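Prolyl oligopeptidase (Novosphingobium capsulatum, PDB 1YR2) probably cleaves oligopeptides after proline and also alanine residues, as a serine peptidase of the S9A family. Local coordinates at residues R606-Q609 with G613-W616. Numbering follows the deposited sequence.
Sequences RFDQ and GRYW
D608 and R614 are brought together by their torsions: D608 folds its CG between its own backbone N and carbonyl carbon (chi1 72°), while R614 sets CG trans to the backbone N and then bends at chi2 (51°), a turn that carries the arginine chain along the aspartate and lays both its aliphatic part and its guanidinium against it. They belong to two short 3-10 turns in the loop that follows strand 594-598 of the alpha/beta-hydrolase domain and leads into helix 617-620. D608 OD2 accepts a hydrogen bond from R614 NH1 at 2.8 Å, and the pair is a salt bridge. The carboxylate offers its anti lone pair, and the oxygen sits almost in the guanidinium plane; the two flat groups are nearly coplanar, yet the bond is far from straight, 134° at the hydrogen. Behind the charges, D608 CB rests on R614 CD at 3.8 Å. R614 NH2 has a second carboxylate in E624, so the guanidinium is held between two acids. With an alanine here instead of D608, R614 NH1 is likely to lose the acceptor that holds it on this side, leaving that end of the guanidinium less firmly placed beside E624.

Deeper in, the F607 ring turns an edge to the second turn: CD1 lies 3.3 Å from G613 O, which is near the ring plane and also accepts the backbone N-H of W616. The F607 and W616 side chains pass antiparallel, F607 CD1 touching W616 CE3 at 3.9 Å, and Y620 meets F607 edge-to-face. G613 CA lies over one face of the W616 indole, nearer its border than its centre. With no side chain in the way, G613 CA comes close enough for a CA-H...O contact with F607 O at 3.5 Å.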
# COMPACT_ATOMS: atom_id res chain seq x y z
N ARG A 606 -29.55 -0.21 -1.07
CA ARG A 606 -29.59 -1.64 -1.28
C ARG A 606 -28.21 -2.33 -1.22
O ARG A 606 -28.09 -3.51 -1.57
CB ARG A 606 -30.27 -1.93 -2.63
CG ARG A 606 -31.75 -1.63 -2.64
CD ARG A 606 -32.40 -1.83 -3.99
NE ARG A 606 -32.31 -3.22 -4.46
CZ ARG A 606 -33.02 -4.22 -3.98
NH1 ARG A 606 -33.88 -4.05 -3.00
NH2 ARG A 606 -32.87 -5.42 -4.49
N PHE A 607 -27.19 -1.64 -0.77
CA PHE A 607 -25.80 -2.17 -0.82
C PHE A 607 -25.64 -3.44 0.02
O PHE A 607 -24.90 -4.36 -0.36
CB PHE A 607 -24.79 -1.12 -0.35
CG PHE A 607 -24.84 -0.86 1.12
CD1 PHE A 607 -24.14 -1.66 1.99
CD2 PHE A 607 -25.57 0.19 1.64
CE1 PHE A 607 -24.18 -1.44 3.33
CE2 PHE A 607 -25.62 0.40 2.98
CZ PHE A 607 -24.94 -0.45 3.83
N ASP A 608 -26.41 -3.53 1.08
CA ASP A 608 -26.35 -4.69 1.96
C ASP A 608 -27.16 -5.91 1.51
O ASP A 608 -27.19 -6.92 2.21
CB ASP A 608 -26.71 -4.28 3.37
CG ASP A 608 -28.18 -3.98 3.55
OD1 ASP A 608 -28.87 -3.53 2.59
OD2 ASP A 608 -28.70 -4.12 4.66
N GLN A 609 -27.79 -5.83 0.34
CA GLN A 609 -28.55 -6.94 -0.24
C GLN A 609 -27.67 -7.84 -1.07
O GLN A 609 -28.15 -8.83 -1.58
CB GLN A 609 -29.66 -6.43 -1.17
CG GLN A 609 -30.53 -5.30 -0.62
CD GLN A 609 -31.77 -5.77 0.10
OE1 GLN A 609 -32.00 -6.95 0.24
NE2 GLN A 609 -32.59 -4.82 0.53
N GLY A 613 -21.74 -6.90 0.83
CA GLY A 613 -21.97 -5.52 1.14
C GLY A 613 -22.48 -5.34 2.55
O GLY A 613 -22.35 -4.25 3.13
N ARG A 614 -23.06 -6.39 3.11
CA ARG A 614 -23.53 -6.31 4.51
C ARG A 614 -22.42 -5.97 5.52
O ARG A 614 -22.67 -5.38 6.59
CB ARG A 614 -24.27 -7.59 4.88
CG ARG A 614 -25.02 -7.52 6.23
CD ARG A 614 -25.98 -6.33 6.46
NE ARG A 614 -26.55 -6.35 7.81
CZ ARG A 614 -27.64 -5.68 8.18
NH1 ARG A 614 -28.28 -4.91 7.31
NH2 ARG A 614 -28.09 -5.78 9.45
N TYR A 615 -21.18 -6.27 5.20
CA TYR A 615 -20.04 -5.93 6.06
C TYR A 615 -19.79 -4.40 6.07
O TYR A 615 -19.17 -3.89 6.97
CB TYR A 615 -18.76 -6.73 5.66
CG TYR A 615 -18.84 -8.16 6.09
CD1 TYR A 615 -18.67 -8.48 7.42
CD2 TYR A 615 -19.18 -9.18 5.20
CE1 TYR A 615 -18.79 -9.74 7.86
CE2 TYR A 615 -19.30 -10.49 5.64
CZ TYR A 615 -19.12 -10.75 6.99
OH TYR A 615 -19.21 -12.04 7.52
N TRP A 616 -20.31 -3.68 5.11
CA TRP A 616 -20.05 -2.24 5.04
C TRP A 616 -20.93 -1.38 5.94
O TRP A 616 -20.73 -0.17 5.96
CB TRP A 616 -20.21 -1.75 3.62
CG TRP A 616 -19.34 -2.44 2.68
CD1 TRP A 616 -18.15 -3.05 2.93
CD2 TRP A 616 -19.59 -2.60 1.30
NE1 TRP A 616 -17.65 -3.60 1.77
CE2 TRP A 616 -18.51 -3.33 0.75
CE3 TRP A 616 -20.63 -2.21 0.45
CZ2 TRP A 616 -18.46 -3.69 -0.58
CZ3 TRP A 616 -20.57 -2.59 -0.90
CH2 TRP A 616 -19.51 -3.30 -1.39